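Local coordinates for protein enoyl-CoA hydratase (PDB 3LKE) that probably catalyses the reversible addition of water to 2-enoyl-CoA thioesters, as other enoyl-CoA hydratases of the crotonase family do, at residues A[71-74]-A[75-79]; A[135-138]-A[139-142]; A[157-160]-A[161-165]; A[170-174]-A[175-179]; A[236-239]-A[240-244]. All coordinates share one frame; numbering follows the deposited sequence.

Contact 1 of 5, residues A[71-74]-A[75-79]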
# COMPACT_ATOMS: atom_id res chain seq x y z
N LEU A 71 -30.72 -13.05 1.12
CA LEU A 71 -30.53 -11.93 0.20
C LEU A 71 -31.71 -11.83 -0.76
O LEU A 71 -32.17 -10.73 -1.08
CB LEU A 71 -29.22 -12.09 -0.59
CG LEU A 71 -27.95 -12.09 0.26
CD1 LEU A 71 -26.78 -12.61 -0.55
CD2 LEU A 71 -27.66 -10.72 0.84
N LEU A 72 -32.21 -12.97 -1.22
CA LEU A 72 -33.38 -13.00 -2.09
C LEU A 72 -34.59 -12.35 -1.42
O LEU A 72 -35.37 -11.65 -2.06
CB LEU A 72 -33.71 -14.43 -2.51
CG LEU A 72 -34.92 -14.59 -3.43
CD1 LEU A 72 -34.88 -13.60 -4.59
CD2 LEU A 72 -35.00 -16.02 -3.94
N ILE A 73 -34.74 -12.58 -0.12
CA ILE A 73 -35.80 -11.94 0.65
C ILE A 73 -35.66 -10.42 0.62
O ILE A 73 -36.62 -9.70 0.36
CB ILE A 73 -35.84 -12.47 2.09
CG1 ILE A 73 -36.39 -13.90 2.11
CG2 ILE A 73 -36.69 -11.56 2.98
CD1 ILE A 73 -36.12 -14.65 3.39
N CYS A 74 -34.45 -9.93 0.89
CA CYS A 74 -34.18 -8.50 0.83
C CYS A 74 -34.43 -7.89 -0.55
O CYS A 74 -34.86 -6.74 -0.65
CB CYS A 74 -32.75 -8.20 1.27
SG CYS A 74 -32.46 -8.43 3.03
N ALA A 75 -34.16 -8.64 -1.61
CA ALA A 75 -34.42 -8.15 -2.95
C ALA A 75 -35.92 -8.09 -3.22
O ALA A 75 -36.39 -7.29 -4.02
CB ALA A 75 -33.74 -9.02 -4.00
N SER A 76 -36.67 -8.95 -2.52
CA SER A 76 -38.11 -9.06 -2.71
C SER A 76 -38.89 -8.10 -1.81
O SER A 76 -40.09 -7.90 -2.01
CB SER A 76 -38.58 -10.50 -2.44
OG SER A 76 -37.84 -11.43 -3.21
N ASP A 77 -38.21 -7.54 -0.81
CA ASP A 77 -38.87 -6.65 0.14
C ASP A 77 -39.47 -5.44 -0.55
O ASP A 77 -38.98 -5.00 -1.59
CB ASP A 77 -37.88 -6.19 1.22
CG ASP A 77 -37.78 -7.14 2.39
OD1 ASP A 77 -36.77 -7.07 3.13
OD2 ASP A 77 -38.71 -7.95 2.59
N GLN A 78 -40.53 -4.90 0.04
CA GLN A 78 -41.16 -3.68 -0.47
C GLN A 78 -40.31 -2.45 -0.14
O GLN A 78 -40.13 -1.57 -0.98
CB GLN A 78 -42.57 -3.52 0.11
CG GLN A 78 -43.56 -4.60 -0.32
CD GLN A 78 -43.90 -4.53 -1.80
OE1 GLN A 78 -43.26 -5.19 -2.63
NE2 GLN A 78 -44.91 -3.74 -2.14
N SER A 79 -39.82 -2.39 1.09
CA SER A 79 -38.96 -1.28 1.52
C SER A 79 -37.53 -1.76 1.77
O SER A 79 -37.25 -2.96 1.72
CB SER A 79 -39.50 -0.63 2.79
OG SER A 79 -39.28 -1.47 3.92
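Leu71 O takes the N-H of Ala75 at 2.9 Å, an ordinary i to i+4 helix bond. At Leu72 the side chain of Ser76 joins in: its OG turns back and donates to Leu72 O at 2.7 Å. Leu72 CG, anti to the backbone N and beside the carbonyl carbon (chi1 180°), runs on the carbonyl side, which brings Leu72 CD1 to 3.9 Å from Ser76 OG. Ser76 N is shared weakly between Leu72 O and Ile73 O. Ile73 also meets the carboxylate of Asp77, whose OD2 comes to 4.2 Å from Ile73 CG2 as the two side chains pass obliquely. Cys74 O receives a long, weak bond from Asp77 N at 3.4 Å, while Asp77 OD1 rests 3.7 Å from Cys74 CA. Cutting Asp77 back to an alanine removes the carboxylate and would probably leave Arg82 without the acid of its long, weak ion pair and open a gap beside Ile73 CG2. Leu71 and Ala75 pack on Leu251 of helix 245-253 and on Phe242. This is the C-terminal turn of helix 68-76, where weak i to i+3 bonds come in and Asp77 is the first residue off helical angles.

Contact 2 of 5, residues A[135-138]-A[139-142]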
# COMPACT_ATOMS: atom_id res chain seq x y z
N LEU A 135 -14.49 -17.83 -1.13
CA LEU A 135 -15.25 -17.42 -2.30
C LEU A 135 -15.67 -15.95 -2.21
O LEU A 135 -16.12 -15.50 -1.17
CB LEU A 135 -16.49 -18.31 -2.46
CG LEU A 135 -17.42 -18.05 -3.66
CD1 LEU A 135 -16.70 -18.33 -4.96
CD2 LEU A 135 -18.69 -18.91 -3.54
N GLU A 136 -15.51 -15.22 -3.31
CA GLU A 136 -16.01 -13.85 -3.44
C GLU A 136 -16.87 -13.84 -4.69
O GLU A 136 -16.34 -13.88 -5.80
CB GLU A 136 -14.85 -12.87 -3.61
CG GLU A 136 -13.79 -13.00 -2.53
CD GLU A 136 -14.21 -12.36 -1.23
OE1 GLU A 136 -15.33 -11.79 -1.17
OE2 GLU A 136 -13.42 -12.40 -0.26
N ASN A 137 -18.18 -13.83 -4.53
CA ASN A 137 -19.06 -14.12 -5.65
C ASN A 137 -19.93 -12.95 -6.07
O ASN A 137 -20.95 -13.13 -6.74
CB ASN A 137 -19.93 -15.33 -5.34
CG ASN A 137 -20.36 -16.07 -6.58
OD1 ASN A 137 -19.63 -16.13 -7.57
ND2 ASN A 137 -21.55 -16.67 -6.53
N PHE A 138 -19.52 -11.75 -5.69
CA PHE A 138 -20.30 -10.54 -5.96
C PHE A 138 -20.56 -10.33 -7.46
O PHE A 138 -21.64 -9.88 -7.84
CB PHE A 138 -19.59 -9.30 -5.42
CG PHE A 138 -19.27 -9.35 -3.96
CD1 PHE A 138 -20.26 -9.11 -3.01
CD2 PHE A 138 -17.98 -9.62 -3.52
CE1 PHE A 138 -19.96 -9.15 -1.66
CE2 PHE A 138 -17.68 -9.68 -2.16
CZ PHE A 138 -18.67 -9.43 -1.24
N HIS A 139 -19.57 -10.65 -8.30
CA HIS A 139 -19.66 -10.36 -9.75
C HIS A 139 -20.85 -11.09 -10.39
O HIS A 139 -21.66 -10.49 -11.09
CB HIS A 139 -18.36 -10.75 -10.44
CG HIS A 139 -18.30 -10.39 -11.90
ND1 HIS A 139 -18.22 -9.09 -12.35
CD2 HIS A 139 -18.26 -11.18 -13.00
CE1 HIS A 139 -18.15 -9.09 -13.67
NE2 HIS A 139 -18.17 -10.34 -14.09
N LYS A 140 -20.95 -12.39 -10.14
CA LYS A 140 -22.04 -13.18 -10.69
C LYS A 140 -23.37 -12.82 -10.04
O LYS A 140 -24.42 -12.91 -10.68
CB LYS A 140 -21.75 -14.67 -10.56
CG LYS A 140 -20.54 -15.14 -11.38
CD LYS A 140 -20.25 -16.62 -11.16
CE LYS A 140 -19.04 -17.08 -11.97
NZ LYS A 140 -17.77 -16.43 -11.51
N MET A 141 -23.33 -12.40 -8.78
CA MET A 141 -24.55 -12.02 -8.05
C MET A 141 -25.11 -10.68 -8.55
O MET A 141 -26.29 -10.37 -8.39
CB MET A 141 -24.31 -11.96 -6.52
CG MET A 141 -23.77 -13.26 -5.88
SD MET A 141 -23.17 -13.05 -4.16
CE MET A 141 -24.70 -12.65 -3.37
N GLY A 142 -24.26 -9.87 -9.18
CA GLY A 142 -24.68 -8.56 -9.64
C GLY A 142 -24.78 -7.55 -8.51
O GLY A 142 -25.52 -6.57 -8.60
O HOH W 1 -17.16 -12.13 -7.80
O HOH W 2 -18.78 -13.95 -9.21
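A Schellman motif closes the short helix 138-141, with Gly142 as its C-prime residue: positive phi lets the chain turn, Gly142 N reaches His139 O at 3.3 Å, and Ile143 N goes to Phe138 O. At the other end Asn137 holds the N-cap position, yet its side chain makes no capping bond. It works through water instead. One water donates to Asn137 OD1 and accepts from Lys140 N at 2.8 Å, while another spans Glu136 O and His139 N, so two amides of the first turn are satisfied by solvent. The backbone carbonyl of Asn137 does direct work, taking Met141 N at 3.2 Å in the carbonyl plane. Met141 folds over that carbonyl: with CG beside the backbone N (chi1 -57°) and the chain extended at chi2 (168°), Met141 SD sits 3.4 Å from Asn137 O. The amide of Asn137 lies across two side chains at about right angles, OD1 3.7 Å from Lys140 CD and ND2 4.1 Å from Met141 CG. His139 swings out with CG anti to its backbone N (chi1 -175°) and gives NE2 to Ala203 O of the second subunit. The turn follows strand 133-135. Phe138 packs on Leu166 of helix 159-168 and Asn118 of helix 115-118, Met141 on Leu68 of helix 68-76, and Lys140 O receives Arg250 from helix 245-253.

Contact 3 of 5, residues A[157-160]-A[161-165]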
# COMPACT_ATOMS: atom_id res chain seq x y z
N ILE A 157 -4.74 -6.95 -0.88
CA ILE A 157 -4.22 -7.65 -2.05
C ILE A 157 -3.93 -6.74 -3.24
O ILE A 157 -3.34 -7.18 -4.24
CB ILE A 157 -5.14 -8.83 -2.45
CG1 ILE A 157 -6.42 -8.33 -3.13
CG2 ILE A 157 -5.43 -9.71 -1.25
CD1 ILE A 157 -7.26 -9.46 -3.70
N GLY A 158 -4.32 -5.47 -3.14
CA GLY A 158 -4.11 -4.53 -4.24
C GLY A 158 -5.36 -4.37 -5.08
O GLY A 158 -6.19 -5.27 -5.15
N TYR A 159 -5.50 -3.23 -5.74
CA TYR A 159 -6.69 -2.96 -6.55
C TYR A 159 -6.79 -3.90 -7.74
O TYR A 159 -7.83 -4.52 -7.96
CB TYR A 159 -6.68 -1.51 -7.05
CG TYR A 159 -7.80 -1.22 -8.03
CD1 TYR A 159 -9.07 -0.87 -7.57
CD2 TYR A 159 -7.60 -1.32 -9.41
CE1 TYR A 159 -10.10 -0.62 -8.45
CE2 TYR A 159 -8.63 -1.07 -10.30
CZ TYR A 159 -9.88 -0.72 -9.81
OH TYR A 159 -10.91 -0.46 -10.68
N GLU A 160 -5.71 -4.01 -8.51
CA GLU A 160 -5.73 -4.81 -9.73
C GLU A 160 -6.11 -6.25 -9.39
O GLU A 160 -6.92 -6.88 -10.07
CB GLU A 160 -4.37 -4.78 -10.42
CG GLU A 160 -4.06 -3.43 -11.08
CD GLU A 160 -3.36 -2.45 -10.15
OE1 GLU A 160 -3.36 -2.69 -8.92
OE2 GLU A 160 -2.83 -1.44 -10.65
N GLN A 161 -5.50 -6.75 -8.33
CA GLN A 161 -5.74 -8.10 -7.88
C GLN A 161 -7.18 -8.28 -7.41
O GLN A 161 -7.78 -9.33 -7.62
CB GLN A 161 -4.75 -8.45 -6.78
CG GLN A 161 -3.29 -8.39 -7.25
CD GLN A 161 -2.58 -7.04 -6.98
OE1 GLN A 161 -3.10 -5.94 -7.23
NE2 GLN A 161 -1.34 -7.13 -6.49
N THR A 162 -7.72 -7.26 -6.76
CA THR A 162 -9.10 -7.32 -6.29
C THR A 162 -10.06 -7.41 -7.47
O THR A 162 -10.98 -8.24 -7.48
CB THR A 162 -9.45 -6.10 -5.41
OG1 THR A 162 -8.65 -6.14 -4.22
CG2 THR A 162 -10.93 -6.12 -5.03
N MET A 163 -9.84 -6.58 -8.49
CA MET A 163 -10.70 -6.64 -9.68
C MET A 163 -10.66 -8.03 -10.32
O MET A 163 -11.69 -8.60 -10.69
CB MET A 163 -10.33 -5.54 -10.70
CG MET A 163 -10.79 -4.14 -10.29
SD MET A 163 -12.58 -3.90 -10.16
CE MET A 163 -12.66 -2.36 -9.31
N ASN A 164 -9.47 -8.60 -10.42
CA ASN A 164 -9.35 -9.92 -11.02
C ASN A 164 -9.97 -11.03 -10.19
O ASN A 164 -10.55 -11.97 -10.73
CB ASN A 164 -7.90 -10.26 -11.35
CG ASN A 164 -7.79 -11.28 -12.45
OD1 ASN A 164 -7.29 -12.38 -12.24
ND2 ASN A 164 -8.27 -10.91 -13.64
N LEU A 165 -9.82 -10.93 -8.87
CA LEU A 165 -10.39 -11.90 -7.95
C LEU A 165 -11.91 -11.89 -8.11
O LEU A 165 -12.54 -12.94 -8.17
CB LEU A 165 -10.01 -11.57 -6.50
CG LEU A 165 -10.50 -12.60 -5.47
CD1 LEU A 165 -9.72 -13.88 -5.66
CD2 LEU A 165 -10.36 -12.07 -4.05
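Tyr159 and Met163 meet through their first torsions: the tyrosine ring swings out with CG anti to its backbone N (chi1 173°), while Met163 CG, beside the backbone N (chi1 -75°), stands over one face of the ring. That methylene is 4.0 Å from the Tyr159 ring centroid, a CH-pi contact. The bend farther along the chain carries Met163 SD to an oblique position 4.9 Å from the same centroid, making this a Met-aromatic pair. The hydroxyl of Tyr159 looks beyond the helix to Asp124 of the second subunit. On the next face, the hydroxyl of Thr162 folds back, OG1 donating to Gly158 O at 2.8 Å. Thr162 N binds the same oxygen at 3.0 Å, from the opposite face of the carbonyl plane, so two donors of one residue grip it. Ile157 CG1 rests against Thr162 OG1 at 3.3 Å, and Ile157 CD1 extends to Leu165 CD2 at 4.1 Å, adding an apolar patch that reaches the second turn. Met163 N to Tyr159 O is nearly straight, 166° at the hydrogen. Thr162 also packs on Leu153 and Pro154 of helix 149-157, and Glu160 forms a salt bridge with Arg126 of the second subunit. Gly158, with positive phi, follows helix 149-157 and is the N-cap of helix 159-168, so one glycine both breaks the first helix and opens the next, whose first turn presents Tyr159 and Glu160 to the subunit interface of the crotonase-fold assembly.

Contact 4 of 5, residues A[170-174]-A[175-179]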
# COMPACT_ATOMS: atom_id res chain seq x y z
N LYS A 170 -14.01 -17.53 -8.32
CA LYS A 170 -13.76 -18.96 -8.14
C LYS A 170 -13.57 -19.31 -6.68
O LYS A 170 -13.04 -18.52 -5.91
CB LYS A 170 -12.52 -19.38 -8.93
CG LYS A 170 -12.65 -19.18 -10.43
CD LYS A 170 -11.49 -19.81 -11.19
CE LYS A 170 -10.17 -19.13 -10.89
NZ LYS A 170 -9.66 -19.44 -9.53
N LEU A 171 -14.00 -20.51 -6.30
CA LEU A 171 -13.63 -21.05 -5.00
C LEU A 171 -12.11 -21.16 -4.99
O LEU A 171 -11.52 -21.75 -5.89
CB LEU A 171 -14.24 -22.44 -4.79
CG LEU A 171 -15.56 -22.51 -4.03
CD1 LEU A 171 -16.28 -23.82 -4.33
CD2 LEU A 171 -15.32 -22.34 -2.52
N PHE A 172 -11.46 -20.56 -3.99
CA PHE A 172 -10.01 -20.63 -3.95
C PHE A 172 -9.49 -21.20 -2.63
O PHE A 172 -10.17 -21.19 -1.62
CB PHE A 172 -9.34 -19.29 -4.31
CG PHE A 172 -9.71 -18.13 -3.42
CD1 PHE A 172 -10.83 -17.36 -3.69
CD2 PHE A 172 -8.89 -17.76 -2.35
CE1 PHE A 172 -11.16 -16.27 -2.88
CE2 PHE A 172 -9.21 -16.67 -1.55
CZ PHE A 172 -10.35 -15.93 -1.82
N THR A 173 -8.26 -21.70 -2.68
CA THR A 173 -7.71 -22.49 -1.58
C THR A 173 -7.07 -21.61 -0.53
O THR A 173 -6.78 -20.43 -0.76
CB THR A 173 -6.62 -23.43 -2.09
OG1 THR A 173 -5.55 -22.65 -2.65
CG2 THR A 173 -7.17 -24.37 -3.15
N SER A 174 -6.80 -22.22 0.62
CA SER A 174 -6.03 -21.58 1.66
C SER A 174 -4.65 -21.15 1.13
O SER A 174 -4.14 -20.10 1.49
CB SER A 174 -5.87 -22.53 2.85
OG SER A 174 -5.32 -23.77 2.43
N GLU A 175 -4.06 -21.98 0.28
CA GLU A 175 -2.75 -21.64 -0.28
C GLU A 175 -2.85 -20.32 -1.06
O GLU A 175 -1.98 -19.46 -0.94
CB GLU A 175 -2.23 -22.75 -1.19
CG GLU A 175 -1.35 -23.76 -0.48
CD GLU A 175 -0.08 -23.14 0.08
OE1 GLU A 175 0.59 -22.38 -0.65
OE2 GLU A 175 0.27 -23.42 1.25
N GLU A 176 -3.91 -20.19 -1.85
CA GLU A 176 -4.12 -18.97 -2.63
C GLU A 176 -4.40 -17.78 -1.71
O GLU A 176 -3.89 -16.68 -1.93
CB GLU A 176 -5.25 -19.14 -3.66
CG GLU A 176 -5.55 -17.89 -4.51
CD GLU A 176 -4.44 -17.52 -5.49
OE1 GLU A 176 -3.40 -18.20 -5.52
OE2 GLU A 176 -4.63 -16.52 -6.24
N ALA A 177 -5.21 -18.02 -0.68
CA ALA A 177 -5.53 -16.95 0.27
C ALA A 177 -4.26 -16.47 0.96
O ALA A 177 -4.06 -15.28 1.19
CB ALA A 177 -6.58 -17.41 1.29
N LEU A 178 -3.38 -17.42 1.29
CA LEU A 178 -2.08 -17.09 1.88
C LEU A 178 -1.20 -16.26 0.94
O LEU A 178 -0.61 -15.26 1.34
CB LEU A 178 -1.35 -18.38 2.27
CG LEU A 178 0.00 -18.22 2.95
CD1 LEU A 178 -0.17 -17.52 4.29
CD2 LEU A 178 0.67 -19.59 3.13
N ARG A 179 -1.11 -16.69 -0.32
CA ARG A 179 -0.26 -16.01 -1.29
C ARG A 179 -0.72 -14.57 -1.45
O ARG A 179 0.10 -13.66 -1.58
CB ARG A 179 -0.34 -16.72 -2.65
CG ARG A 179 0.64 -16.17 -3.69
CD ARG A 179 0.38 -16.78 -5.05
NE ARG A 179 -0.90 -16.34 -5.59
CZ ARG A 179 -1.08 -15.17 -6.21
NH1 ARG A 179 -0.06 -14.34 -6.36
NH2 ARG A 179 -2.28 -14.84 -6.67
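Thr173 OG1 accepts the N-H of Glu176 at 3.1 Å. Its chi1 of 62° sets the hydroxyl between backbone N and carbonyl carbon, where it can fold over the start of the helix. Thr173 O meanwhile takes Ala177 N in the carbonyl plane at 2.9 Å, so both oxygens of the threonine are engaged by the first turn. Phe172 has a similar first torsion, chi1 59°, which sets the ring against Glu176 and Ala177 of that turn: Ala177 CB touches the ring edge at Phe172 CE2, 3.9 Å away and near the ring plane, and Glu176 CG approaches Phe172 CD2 obliquely at 4.0 Å. Ring and carboxylate stand nearly perpendicular, 81° between their planes. This is a threonine N-cap, placed where the short, weakly bonded strand 172-173 leads into helix 174-180. Farther along, the chain of Glu176 is bent and offers its carboxylate to Arg179, which grips it side-on. Arg179 NE reaches Glu176 OE1 at 3.1 Å from above the carboxylate plane. Arg179 NH2 meets Glu176 OE2 at 2.9 Å on the syn side, also tilted out of the carboxylate plane; both oxygens lie close to the guanidinium plane. A leucine at Glu176 is likely to leave the guanidinium of Arg179 without its two-point partner and free to turn. Ser174 and Glu175 direct their polar ends to Arg130: Ser174 OG hydrogen-bonds its carbonyl, and Glu175 OE2 forms a salt bridge with its guanidinium. Leu178 packs on Ile186 of strand 185-187.

Contact 5 of 5, residues A[236-239]-A[240-244]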
# COMPACT_ATOMS: atom_id res chain seq x y z
N GLU A 236 -25.13 2.37 0.95
CA GLU A 236 -25.94 3.09 -0.02
C GLU A 236 -25.89 2.43 -1.39
O GLU A 236 -26.91 2.35 -2.08
CB GLU A 236 -25.54 4.57 -0.10
CG GLU A 236 -25.73 5.31 1.20
CD GLU A 236 -27.18 5.27 1.70
OE1 GLU A 236 -28.10 5.27 0.86
OE2 GLU A 236 -27.38 5.25 2.93
N GLU A 237 -24.71 1.96 -1.80
CA GLU A 237 -24.57 1.34 -3.12
C GLU A 237 -25.32 0.02 -3.19
O GLU A 237 -25.94 -0.30 -4.20
CB GLU A 237 -23.10 1.11 -3.50
CG GLU A 237 -22.25 2.38 -3.63
CD GLU A 237 -22.70 3.31 -4.75
OE1 GLU A 237 -23.33 2.85 -5.73
OE2 GLU A 237 -22.40 4.52 -4.64
N LEU A 238 -25.25 -0.77 -2.12
CA LEU A 238 -25.91 -2.07 -2.13
C LEU A 238 -27.43 -1.90 -2.10
O LEU A 238 -28.15 -2.64 -2.77
CB LEU A 238 -25.45 -2.92 -0.94
CG LEU A 238 -25.82 -4.40 -1.05
CD1 LEU A 238 -25.16 -5.02 -2.27
CD2 LEU A 238 -25.45 -5.17 0.21
N VAL A 239 -27.90 -0.93 -1.33
CA VAL A 239 -29.34 -0.70 -1.21
C VAL A 239 -29.91 -0.28 -2.55
O VAL A 239 -31.01 -0.69 -2.94
CB VAL A 239 -29.66 0.37 -0.15
CG1 VAL A 239 -31.11 0.87 -0.31
CG2 VAL A 239 -29.43 -0.18 1.25
N ALA A 240 -29.15 0.55 -3.26
CA ALA A 240 -29.55 1.04 -4.57
C ALA A 240 -29.61 -0.12 -5.57
O ALA A 240 -30.49 -0.17 -6.42
CB ALA A 240 -28.60 2.13 -5.06
N LEU A 241 -28.67 -1.06 -5.47
CA LEU A 241 -28.67 -2.18 -6.40
C LEU A 241 -29.81 -3.17 -6.10
O LEU A 241 -30.34 -3.80 -7.02
CB LEU A 241 -27.31 -2.89 -6.37
CG LEU A 241 -26.18 -2.21 -7.12
CD1 LEU A 241 -24.82 -2.77 -6.68
CD2 LEU A 241 -26.36 -2.37 -8.63
N PHE A 242 -30.17 -3.31 -4.83
CA PHE A 242 -31.22 -4.26 -4.45
C PHE A 242 -32.61 -3.78 -4.86
O PHE A 242 -33.60 -4.50 -4.71
CB PHE A 242 -31.15 -4.57 -2.96
CG PHE A 242 -30.36 -5.80 -2.64
CD1 PHE A 242 -28.99 -5.82 -2.82
CD2 PHE A 242 -30.99 -6.95 -2.17
CE1 PHE A 242 -28.26 -6.95 -2.54
CE2 PHE A 242 -30.26 -8.09 -1.89
CZ PHE A 242 -28.89 -8.09 -2.07
N LYS A 243 -32.69 -2.56 -5.39
CA LYS A 243 -33.94 -2.00 -5.90
C LYS A 243 -34.09 -2.30 -7.38
O LYS A 243 -35.14 -2.04 -7.97
CB LYS A 243 -33.99 -0.49 -5.68
CG LYS A 243 -34.00 -0.06 -4.23
CD LYS A 243 -34.20 1.45 -4.13
CE LYS A 243 -34.16 1.91 -2.68
NZ LYS A 243 -34.27 3.40 -2.56
N GLN A 244 -33.03 -2.82 -7.99
CA GLN A 244 -33.02 -3.10 -9.42
C GLN A 244 -33.43 -4.55 -9.67
O GLN A 244 -32.96 -5.45 -8.99
CB GLN A 244 -31.64 -2.77 -10.02
CG GLN A 244 -31.26 -1.30 -9.85
CD GLN A 244 -29.83 -0.96 -10.26
OE1 GLN A 244 -29.31 -1.42 -11.28
NE2 GLN A 244 -29.18 -0.13 -9.46
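Leu238 and Phe242 lie side by side, pointing the same way, with Leu238 CD1 3.7 Å from Phe242 CE1. Leu238 CG is anti to the backbone N (chi1 -166°), which lays its branch beside the Phe242 ring. The ring also turns an edge to the backbone: Phe242 CD1 is 3.3 Å from Leu238 O, which lies near the ring plane. That carbonyl accepts Phe242 N at 3.0 Å, so the same oxygen bonds the backbone N-H and lies beside the ring edge. One residue on, the extended chain of Lys243 runs obliquely past Val239, its CG 3.3 Å from Val239 O and its CE 4.0 Å from Val239 CG1. Leu241 lays its CG 3.5 Å from Glu237 O, the carbonyl that receives Leu241 N. Behind these side chains stand the i to i+4 bonds of residues 236-242, with a type I turn from Leu241 to Gln244, closed by Gln244 N on Leu241 O at 3.0 Å. Gln244 NE2 returns weakly to Ala240 O. Farther out, Leu238 and Phe242 face their own chain, the loop at Ile143 and, for Phe242, helices 68-76 and 81-98. Glu236 forms a salt bridge with Arg84 of its own chain. The chemistry implies a tie between subunits as well: Glu237 pairs with Lys217, Gln244 hydrogen-bonds Tyr208 and apolar Leu241 packs on that tyrosine, all partners on the second subunit.

The five contacts follow one another along the crotonase-like chain without overlap, all local turns. Contacts 1 and 5, with centres 11 Å apart, pack together where Phe242 CE2 lies 3.4 Å from Leu71 O, joining helix 68-76 to the residues at the close of the long helix 223-241. Contact 2 touches each of the others: contact 1 through Leu71 and Met141, 3 through Glu136 and Leu165, 4 through Leu135 and Phe172, 5 through Gly142 and Leu241. Strands 133-135 and 172-173, antiparallel neighbours in the three-stranded sheet, tie contacts 2 and 4. Contacts 3 and 4 abut at Leu165 and Phe172. Contacts 2, 3 and 5 reach the second subunit; 1 and 4 touch no other chain.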